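Beta-galactoside alpha-2,6-sialyltransferase (Photobacterium sp., PDB 2Z4T) probably transfers sialic acid from CMP-sialic acid in alpha-2,6 linkage to beta-galactosides such as lactose, as a glycosyltransferase of the GT-B fold. Local coordinates at residues A[224-237]-A[286-298]. Numbering follows the deposited sequence.
With GAL (beta-D-galactopyranose), chain B; PO4 (phosphate ion), chain I.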
ATOM      1  N   VAL A 224     -10.858  16.712  -3.121  1.00 42.30           N
ATOM      2  CA  VAL A 224     -10.378  15.498  -2.510  1.00 41.61           C
ATOM      3  C   VAL A 224     -11.410  14.430  -2.822  1.00 41.88           C
ATOM      4  O   VAL A 224     -12.445  14.365  -2.176  1.00 41.74           O
ATOM      5  CB  VAL A 224     -10.175  15.679  -0.992  1.00 41.77           C
ATOM      6  CG1 VAL A 224      -9.528  14.430  -0.376  1.00 39.56           C
ATOM      7  CG2 VAL A 224      -9.318  16.928  -0.723  1.00 40.51           C
ATOM      8  N   THR A 225     -11.138  13.599  -3.822  1.00 42.08           N
ATOM      9  CA  THR A 225     -12.154  12.658  -4.270  1.00 42.75           C
ATOM     10  C   THR A 225     -12.262  11.411  -3.400  1.00 43.06           C
ATOM     11  O   THR A 225     -13.320  10.785  -3.363  1.00 43.44           O
ATOM     12  CB  THR A 225     -11.995  12.266  -5.757  1.00 42.93           C
ATOM     13  OG1 THR A 225     -10.802  11.489  -5.938  1.00 42.54           O
ATOM     14  CG2 THR A 225     -11.958  13.516  -6.637  1.00 42.31           C
ATOM     15  N   ASN A 226     -11.184  11.072  -2.685  1.00 42.87           N
ATOM     16  CA  ASN A 226     -11.152   9.869  -1.829  1.00 42.54           C
ATOM     17  C   ASN A 226      -9.983   9.870  -0.847  1.00 41.96           C
ATOM     18  O   ASN A 226      -8.870  10.334  -1.169  1.00 41.73           O
ATOM     19  CB  ASN A 226     -11.103   8.568  -2.670  1.00 42.56           C
ATOM     20  CG  ASN A 226     -11.128   7.299  -1.803  1.00 43.39           C
ATOM     21  OD1 ASN A 226     -12.179   6.926  -1.257  1.00 45.22           O
ATOM     22  ND2 ASN A 226      -9.968   6.640  -1.661  1.00 41.36           N
ATOM     23  N   ILE A 227     -10.250   9.344   0.347  1.00 41.08           N
ATOM     24  CA  ILE A 227      -9.203   9.004   1.299  1.00 40.25           C
ATOM     25  C   ILE A 227      -9.288   7.515   1.596  1.00 40.51           C
ATOM     26  O   ILE A 227     -10.330   7.008   2.022  1.00 40.28           O
ATOM     27  CB  ILE A 227      -9.294   9.827   2.611  1.00 40.24           C
ATOM     28  CG1 ILE A 227      -9.416  11.328   2.292  1.00 39.30           C
ATOM     29  CG2 ILE A 227      -8.103   9.524   3.504  1.00 38.81           C
ATOM     30  CD1 ILE A 227      -9.516  12.224   3.497  1.00 39.57           C
ATOM     31  N   ASP A 228      -8.185   6.816   1.332  1.00 40.69           N
ATOM     32  CA  ASP A 228      -8.043   5.396   1.662  1.00 40.37           C
ATOM     33  C   ASP A 228      -7.284   5.242   2.963  1.00 39.67           C
ATOM     34  O   ASP A 228      -6.228   5.857   3.152  1.00 39.56           O
ATOM     35  CB  ASP A 228      -7.265   4.670   0.571  1.00 40.62           C
ATOM     36  CG  ASP A 228      -8.128   4.280  -0.608  1.00 43.26           C
ATOM     37  OD1 ASP A 228      -9.353   4.078  -0.417  1.00 43.74           O
ATOM     38  OD2 ASP A 228      -7.560   4.156  -1.736  1.00 46.55           O
ATOM     39  N   LEU A 229      -7.806   4.408   3.846  1.00 38.96           N
ATOM     40  CA  LEU A 229      -7.119   4.094   5.089  1.00 38.80           C
ATOM     41  C   LEU A 229      -6.807   2.589   5.175  1.00 38.69           C
ATOM     42  O   LEU A 229      -7.719   1.743   5.123  1.00 39.26           O
ATOM     43  CB  LEU A 229      -7.941   4.597   6.279  1.00 38.76           C
ATOM     44  CG  LEU A 229      -8.159   6.097   6.018  1.00 39.19           C
ATOM     45  CD1 LEU A 229      -9.613   6.541   6.162  1.00 38.70           C
ATOM     46  CD2 LEU A 229      -7.152   7.011   6.740  1.00 35.68           C
ATOM     47  N   TYR A 230      -5.519   2.271   5.266  1.00 37.94           N
ATOM     48  CA  TYR A 230      -5.060   0.898   5.339  1.00 38.08           C
ATOM     49  C   TYR A 230      -4.406   0.743   6.688  1.00 38.26           C
ATOM     50  O   TYR A 230      -3.570   1.578   7.055  1.00 38.40           O
ATOM     51  CB  TYR A 230      -4.045   0.588   4.223  1.00 38.44           C
ATOM     52  CG  TYR A 230      -4.631   0.518   2.833  1.00 38.09           C
ATOM     53  CD1 TYR A 230      -4.463   1.566   1.924  1.00 38.41           C
ATOM     54  CD2 TYR A 230      -5.365  -0.595   2.422  1.00 39.94           C
ATOM     55  CE1 TYR A 230      -5.028   1.522   0.624  1.00 37.90           C
ATOM     56  CE2 TYR A 230      -5.922  -0.672   1.121  1.00 40.36           C
ATOM     57  CZ  TYR A 230      -5.749   0.395   0.240  1.00 40.24           C
ATOM     58  OH  TYR A 230      -6.289   0.310  -1.024  1.00 40.17           O
ATOM     59  N   ASP A 231      -4.796  -0.303   7.424  1.00 38.10           N
ATOM     60  CA  ASP A 231      -4.280  -0.580   8.773  1.00 38.13           C
ATOM     61  C   ASP A 231      -2.774  -0.809   8.807  1.00 38.04           C
ATOM     62  O   ASP A 231      -2.235  -1.545   7.990  1.00 37.42           O
ATOM     63  CB  ASP A 231      -4.937  -1.828   9.372  1.00 38.30           C
ATOM     64  CG  ASP A 231      -6.392  -1.620   9.722  1.00 38.66           C
ATOM     65  OD1 ASP A 231      -6.766  -0.455   9.963  1.00 40.50           O
ATOM     66  OD2 ASP A 231      -7.158  -2.620   9.742  1.00 38.64           O
ATOM     67  N   ASP A 232      -2.122  -0.190   9.786  1.00 38.22           N
ATOM     68  CA  ASP A 232      -0.744  -0.486  10.125  1.00 38.27           C
ATOM     69  C   ASP A 232      -0.597  -1.993  10.293  1.00 38.18           C
ATOM     70  O   ASP A 232       0.353  -2.591   9.786  1.00 38.51           O
ATOM     71  CB  ASP A 232      -0.391   0.241  11.420  1.00 38.73           C
ATOM     72  CG  ASP A 232       1.077   0.165  11.749  1.00 39.91           C
ATOM     73  OD1 ASP A 232       1.577  -0.946  12.079  1.00 39.53           O
ATOM     74  OD2 ASP A 232       1.719   1.240  11.691  1.00 41.95           O
ATOM     75  N   GLY A 233      -1.564  -2.590  10.980  1.00 37.71           N
ATOM     76  CA  GLY A 233      -1.670  -4.023  11.151  1.00 38.03           C
ATOM     77  C   GLY A 233      -2.401  -4.285  12.461  1.00 38.79           C
ATOM     78  O   GLY A 233      -3.492  -3.767  12.695  1.00 39.52           O
ATOM     79  N   SER A 234      -1.793  -5.065  13.344  1.00 38.71           N
ATOM     80  CA  SER A 234      -2.423  -5.406  14.603  1.00 38.31           C
ATOM     81  C   SER A 234      -2.565  -4.169  15.486  1.00 38.18           C
ATOM     82  O   SER A 234      -3.463  -4.108  16.313  1.00 38.08           O
ATOM     83  CB  SER A 234      -1.623  -6.516  15.301  1.00 38.56           C
ATOM     84  OG  SER A 234      -0.330  -6.075  15.688  1.00 37.65           O
ATOM     85  N   ALA A 235      -1.707  -3.169  15.271  1.00 38.02           N
ATOM     86  CA  ALA A 235      -1.709  -1.939  16.075  1.00 37.64           C
ATOM     87  C   ALA A 235      -3.083  -1.321  16.205  1.00 38.00           C
ATOM     88  O   ALA A 235      -3.475  -0.926  17.308  1.00 38.39           O
ATOM     89  CB  ALA A 235      -0.722  -0.915  15.535  1.00 36.70           C
ATOM     90  N   GLU A 236      -3.842  -1.220  15.117  1.00 38.59           N
ATOM     91  CA  GLU A 236      -5.167  -0.635  15.316  1.00 39.45           C
ATOM     92  C   GLU A 236      -6.159  -1.517  16.091  1.00 39.17           C
ATOM     93  O   GLU A 236      -7.046  -0.987  16.798  1.00 39.61           O
ATOM     94  CB  GLU A 236      -5.769   0.099  14.097  1.00 40.31           C
ATOM     95  CG  GLU A 236      -5.435  -0.363  12.752  1.00 43.15           C
ATOM     96  CD  GLU A 236      -4.083   0.110  12.269  1.00 46.01           C
ATOM     97  OE1 GLU A 236      -3.941   1.277  11.860  1.00 45.34           O
ATOM     98  OE2 GLU A 236      -3.165  -0.735  12.255  1.00 48.31           O
ATOM     99  N   TYR A 237      -5.959  -2.838  16.030  1.00 37.93           N
ATOM    100  CA  TYR A 237      -6.796  -3.796  16.762  1.00 37.13           C
ATOM    101  C   TYR A 237      -6.545  -3.783  18.275  1.00 36.69           C
ATOM    102  O   TYR A 237      -7.483  -3.965  19.054  1.00 36.33           O
ATOM    103  CB  TYR A 237      -6.709  -5.211  16.123  1.00 36.97           C
ATOM    104  CG  TYR A 237      -7.198  -5.122  14.705  1.00 36.82           C
ATOM    105  CD1 TYR A 237      -6.371  -4.606  13.699  1.00 35.93           C
ATOM    106  CD2 TYR A 237      -8.518  -5.447  14.377  1.00 36.45           C
ATOM    107  CE1 TYR A 237      -6.828  -4.452  12.397  1.00 35.37           C
ATOM    108  CE2 TYR A 237      -9.000  -5.291  13.060  1.00 35.03           C
ATOM    109  CZ  TYR A 237      -8.154  -4.787  12.088  1.00 36.93           C
ATOM    110  OH  TYR A 237      -8.608  -4.632  10.796  1.00 37.78           O
ATOM    111  N   TYR A 286     -15.168  13.469   4.282  1.00 41.86           N
ATOM    112  CA  TYR A 286     -14.649  13.281   2.941  1.00 41.87           C
ATOM    113  C   TYR A 286     -15.173  11.966   2.425  1.00 41.93           C
ATOM    114  O   TYR A 286     -15.562  11.119   3.220  1.00 42.93           O
ATOM    115  CB  TYR A 286     -13.116  13.231   2.952  1.00 42.06           C
ATOM    116  CG  TYR A 286     -12.448  14.504   3.390  1.00 41.75           C
ATOM    117  CD1 TYR A 286     -11.994  14.660   4.702  1.00 42.64           C
ATOM    118  CD2 TYR A 286     -12.262  15.555   2.501  1.00 42.37           C
ATOM    119  CE1 TYR A 286     -11.393  15.844   5.126  1.00 41.83           C
ATOM    120  CE2 TYR A 286     -11.652  16.750   2.910  1.00 42.66           C
ATOM    121  CZ  TYR A 286     -11.217  16.880   4.230  1.00 42.66           C
ATOM    122  OH  TYR A 286     -10.606  18.048   4.645  1.00 42.87           O
ATOM    123  N   PRO A 287     -15.206  11.783   1.096  1.00 41.67           N
ATOM    124  CA  PRO A 287     -15.407  10.410   0.633  1.00 41.79           C
ATOM    125  C   PRO A 287     -14.187   9.620   1.054  1.00 41.97           C
ATOM    126  O   PRO A 287     -13.058  10.059   0.798  1.00 43.08           O
ATOM    127  CB  PRO A 287     -15.454  10.546  -0.901  1.00 41.99           C
ATOM    128  CG  PRO A 287     -15.806  12.040  -1.148  1.00 41.61           C
ATOM    129  CD  PRO A 287     -15.078  12.739  -0.022  1.00 41.29           C
ATOM    130  N   ALA A 288     -14.397   8.492   1.727  1.00 41.45           N
ATOM    131  CA  ALA A 288     -13.292   7.769   2.342  1.00 41.05           C
ATOM    132  C   ALA A 288     -13.601   6.297   2.417  1.00 40.72           C
ATOM    133  O   ALA A 288     -14.761   5.925   2.520  1.00 41.22           O
ATOM    134  CB  ALA A 288     -13.020   8.312   3.725  1.00 40.70           C
ATOM    135  N   ASN A 289     -12.567   5.465   2.360  1.00 40.30           N
ATOM    136  CA  ASN A 289     -12.731   4.022   2.560  1.00 40.55           C
ATOM    137  C   ASN A 289     -11.729   3.475   3.577  1.00 40.03           C
ATOM    138  O   ASN A 289     -10.510   3.707   3.440  1.00 39.79           O
ATOM    139  CB  ASN A 289     -12.636   3.271   1.227  1.00 40.92           C
ATOM    140  CG  ASN A 289     -13.818   3.580   0.306  1.00 42.85           C
ATOM    141  OD1 ASN A 289     -13.736   4.459  -0.551  1.00 43.65           O
ATOM    142  ND2 ASN A 289     -14.936   2.901   0.524  1.00 45.86           N
ATOM    143  N   TYR A 290     -12.245   2.798   4.609  1.00 38.79           N
ATOM    144  CA  TYR A 290     -11.391   2.106   5.580  1.00 38.64           C
ATOM    145  C   TYR A 290     -11.209   0.637   5.189  1.00 39.18           C
ATOM    146  O   TYR A 290     -12.165  -0.164   5.202  1.00 38.87           O
ATOM    147  CB  TYR A 290     -11.944   2.190   7.009  1.00 37.53           C
ATOM    148  CG  TYR A 290     -11.874   3.564   7.625  1.00 36.58           C
ATOM    149  CD1 TYR A 290     -10.888   3.888   8.564  1.00 36.43           C
ATOM    150  CD2 TYR A 290     -12.795   4.538   7.279  1.00 35.21           C
ATOM    151  CE1 TYR A 290     -10.832   5.161   9.145  1.00 36.97           C
ATOM    152  CE2 TYR A 290     -12.760   5.802   7.842  1.00 36.55           C
ATOM    153  CZ  TYR A 290     -11.782   6.113   8.772  1.00 37.58           C
ATOM    154  OH  TYR A 290     -11.771   7.376   9.300  1.00 36.67           O
ATOM    155  N   HIS A 291      -9.975   0.273   4.871  1.00 39.42           N
ATOM    156  CA  HIS A 291      -9.679  -1.104   4.501  0.50 39.80           C
ATOM    157  C   HIS A 291      -9.121  -1.855   5.704  1.00 39.93           C
ATOM    158  O   HIS A 291      -7.935  -1.779   5.991  1.00 40.90           O
ATOM    159  CB  HIS A 291      -8.718  -1.126   3.318  0.50 39.50           C
ATOM    160  CG  HIS A 291      -9.208  -0.337   2.148  0.50 39.89           C
ATOM    161  ND1 HIS A 291      -8.993   1.020   2.023  0.50 39.92           N
ATOM    162  CD2 HIS A 291      -9.935  -0.704   1.069  0.50 39.37           C
ATOM    163  CE1 HIS A 291      -9.547   1.449   0.905  0.50 39.73           C
ATOM    164  NE2 HIS A 291     -10.132   0.424   0.312  0.50 39.56           N
ATOM    165  N   PHE A 292      -9.992  -2.554   6.421  1.00 39.39           N
ATOM    166  CA  PHE A 292      -9.605  -3.193   7.661  1.00 38.92           C
ATOM    167  C   PHE A 292      -8.875  -4.496   7.393  1.00 39.26           C
ATOM    168  O   PHE A 292      -9.349  -5.336   6.619  1.00 39.81           O
ATOM    169  CB  PHE A 292     -10.846  -3.463   8.527  1.00 38.81           C
ATOM    170  CG  PHE A 292     -11.186  -2.353   9.519  1.00 37.73           C
ATOM    171  CD1 PHE A 292     -11.284  -1.031   9.117  1.00 36.93           C
ATOM    172  CD2 PHE A 292     -11.450  -2.659  10.853  1.00 37.88           C
ATOM    173  CE1 PHE A 292     -11.621  -0.014  10.020  1.00 36.99           C
ATOM    174  CE2 PHE A 292     -11.781  -1.644  11.783  1.00 38.67           C
ATOM    175  CZ  PHE A 292     -11.872  -0.321  11.360  1.00 38.13           C
ATOM    176  N   LEU A 293      -7.731  -4.686   8.045  1.00 39.03           N
ATOM    177  CA  LEU A 293      -7.062  -5.984   8.018  1.00 38.72           C
ATOM    178  C   LEU A 293      -8.044  -7.116   8.347  1.00 39.23           C
ATOM    179  O   LEU A 293      -8.023  -8.178   7.712  1.00 39.88           O
ATOM    180  CB  LEU A 293      -5.887  -6.004   8.999  1.00 38.80           C
ATOM    181  CG  LEU A 293      -4.992  -7.240   9.064  1.00 37.41           C
ATOM    182  CD1 LEU A 293      -4.426  -7.596   7.699  1.00 37.30           C
ATOM    183  CD2 LEU A 293      -3.879  -7.031  10.081  1.00 37.99           C
ATOM    184  N   ARG A 294      -8.890  -6.896   9.345  1.00 39.00           N
ATOM    185  CA  ARG A 294      -9.932  -7.851   9.669  1.00 38.99           C
ATOM    186  C   ARG A 294     -11.202  -7.093  10.019  1.00 39.53           C
ATOM    187  O   ARG A 294     -11.450  -6.760  11.185  1.00 39.89           O
ATOM    188  CB  ARG A 294      -9.498  -8.769  10.816  1.00 38.65           C
ATOM    189  CG  ARG A 294      -8.508  -9.890  10.420  1.00 38.48           C
ATOM    190  CD  ARG A 294      -9.160 -10.975   9.555  1.00 36.76           C
ATOM    191  NE  ARG A 294     -10.145 -11.745  10.325  1.00 37.41           N
ATOM    192  CZ  ARG A 294      -9.881 -12.879  10.976  1.00 38.63           C
ATOM    193  NH1 ARG A 294      -8.653 -13.397  10.948  1.00 39.03           N
ATOM    194  NH2 ARG A 294     -10.837 -13.499  11.662  1.00 38.43           N
ATOM    195  N   LYS A 295     -11.993  -6.809   8.991  1.00 39.46           N
ATOM    196  CA  LYS A 295     -13.268  -6.128   9.145  1.00 39.78           C
ATOM    197  C   LYS A 295     -14.188  -6.789  10.166  1.00 39.98           C
ATOM    198  O   LYS A 295     -14.931  -6.096  10.873  1.00 40.80           O
ATOM    199  CB  LYS A 295     -13.971  -6.034   7.794  1.00 39.72           C
ATOM    200  CG  LYS A 295     -15.333  -5.384   7.838  1.00 40.24           C
ATOM    201  CD  LYS A 295     -15.874  -5.221   6.431  1.00 43.62           C
ATOM    202  CE  LYS A 295     -17.393  -5.223   6.418  1.00 46.84           C
ATOM    203  NZ  LYS A 295     -17.899  -4.598   5.169  1.00 46.95           N
ATOM    204  N   ASP A 296     -14.136  -8.115  10.251  1.00 39.79           N
ATOM    205  CA  ASP A 296     -15.056  -8.861  11.097  1.00 40.14           C
ATOM    206  C   ASP A 296     -14.839  -8.583  12.580  1.00 40.46           C
ATOM    207  O   ASP A 296     -15.693  -8.895  13.403  1.00 40.96           O
ATOM    208  CB  ASP A 296     -15.038 -10.374  10.788  1.00 39.67           C
ATOM    209  CG  ASP A 296     -13.634 -10.992  10.837  1.00 40.68           C
ATOM    210  OD1 ASP A 296     -12.628 -10.268  10.642  1.00 41.11           O
ATOM    211  OD2 ASP A 296     -13.543 -12.225  11.047  1.00 38.87           O
ATOM    212  N   TYR A 297     -13.712  -7.976  12.920  1.00 40.73           N
ATOM    213  CA  TYR A 297     -13.479  -7.593  14.301  1.00 40.86           C
ATOM    214  C   TYR A 297     -14.551  -6.625  14.821  1.00 41.27           C
ATOM    215  O   TYR A 297     -14.959  -6.717  15.988  1.00 41.18           O
ATOM    216  CB  TYR A 297     -12.086  -6.994  14.493  1.00 40.53           C
ATOM    217  CG  TYR A 297     -11.735  -6.862  15.945  1.00 40.47           C
ATOM    218  CD1 TYR A 297     -11.545  -8.002  16.729  1.00 39.43           C
ATOM    219  CD2 TYR A 297     -11.611  -5.607  16.553  1.00 38.87           C
ATOM    220  CE1 TYR A 297     -11.213  -7.908  18.066  1.00 39.82           C
ATOM    221  CE2 TYR A 297     -11.269  -5.496  17.910  1.00 38.81           C
ATOM    222  CZ  TYR A 297     -11.078  -6.654  18.658  1.00 39.86           C
ATOM    223  OH  TYR A 297     -10.777  -6.597  20.004  1.00 40.15           O
ATOM    224  N   LEU A 298     -15.021  -5.709  13.970  1.00 41.20           N
ATOM    225  CA  LEU A 298     -16.072  -4.783  14.422  1.00 41.55           C
ATOM    226  C   LEU A 298     -17.451  -5.445  14.647  1.00 42.03           C
ATOM    227  O   LEU A 298     -18.371  -4.801  15.150  1.00 42.88           O
ATOM    228  CB  LEU A 298     -16.189  -3.563  13.511  1.00 40.83           C
ATOM    229  CG  LEU A 298     -14.959  -2.666  13.398  1.00 40.41           C
ATOM    230  CD1 LEU A 298     -15.341  -1.319  12.744  1.00 39.75           C
ATOM    231  CD2 LEU A 298     -14.275  -2.468  14.752  1.00 37.33           C
TER
HETATM  232  C1  GAL B   2       6.517   2.218  14.892  1.00 40.47           C
HETATM  233  C2  GAL B   2       5.350   3.055  15.412  1.00 40.85           C
HETATM  234  C3  GAL B   2       4.167   2.137  15.711  1.00 39.73           C
HETATM  235  C4  GAL B   2       3.859   1.240  14.505  1.00 37.18           C
HETATM  236  C5  GAL B   2       5.113   0.529  13.990  1.00 34.85           C
HETATM  237  C6  GAL B   2       4.885  -0.203  12.664  1.00 34.45           C
HETATM  238  O2  GAL B   2       5.762   3.785  16.557  1.00 41.21           O
HETATM  239  O3  GAL B   2       3.023   2.906  16.053  1.00 42.05           O
HETATM  240  O4  GAL B   2       3.290   2.039  13.490  1.00 34.87           O
HETATM  241  O5  GAL B   2       6.118   1.483  13.755  1.00 36.11           O
HETATM  242  O6  GAL B   2       4.011  -1.306  12.794  1.00 32.27           O
HETATM  243  P   PO4 I4000     -15.938  -5.375   1.614  1.00 67.99           P
HETATM  244  O1  PO4 I4000     -16.265  -4.977   3.036  1.00 70.09           O
HETATM  245  O2  PO4 I4000     -16.832  -4.580   0.675  1.00 68.49           O
HETATM  246  O3  PO4 I4000     -14.496  -5.045   1.327  1.00 67.19           O
HETATM  247  O4  PO4 I4000     -16.179  -6.870   1.495  1.00 68.29           O
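Ile-227, Leu-229 and their neighbours pair in parallel with Ala-288 to His-291, the two strand axes diverging by only 15°. Four backbone bonds tie them: Ile-227 N to Pro-287 O, Asn-289 N to Ile-227 O, Leu-229 N to Asn-289 O and His-291 N to Leu-229 O.

Past the strand ends, side chains take over the bonding. Asp-231 OD2 accepts Leu-293 N at 2.7 Å, on its anti side and well out of the carboxylate plane, and also takes the hydroxyl of Tyr-237. That same OH receives Arg-294 N at 2.7 Å, almost perfectly straight (178°), so the buried phenol links the Asp-231 carboxylate to the backbone at the start of the type I turn from Arg-294 to Tyr-297.

The aromatic contacts differ in kind. On one face of the sheet Tyr-230 and His-291, in the conformer described here, form an offset stack, centroids 4.4 Å apart, with CE2 over one face of the imidazole, toward its rim. On the other face Leu-229 CD1 sits over the centre of the Tyr-290 ring, 3.5 Å from its centroid, a CH-pi contact; nearby, Ile-227 CD1 leans on Tyr-286. Beyond the sheet, Tyr-237 turns its edge to the face of Tyr-297 in an offset edge-to-face pair, and Leu-293, its CG anti to the backbone N (chi1 -176°), brings CD2 to 3.9 Å from Gly-233 CA.

Asp-232, in the loop after the first strand, binds galactose O6 and O4 through OD1 and OD2, with His-123 and His-204 also bonding the sugar, at the C-terminal ends of the parallel strands of this Rossmann-like sheet. Strand 194-201 flanks 222-230, and 315-317 flanks 288-292. Helix 205-216 covers the Ile-227 and Leu-229 face, while helix 126-141 packs on Tyr-230, whose hydroxyl bonds Asp-134.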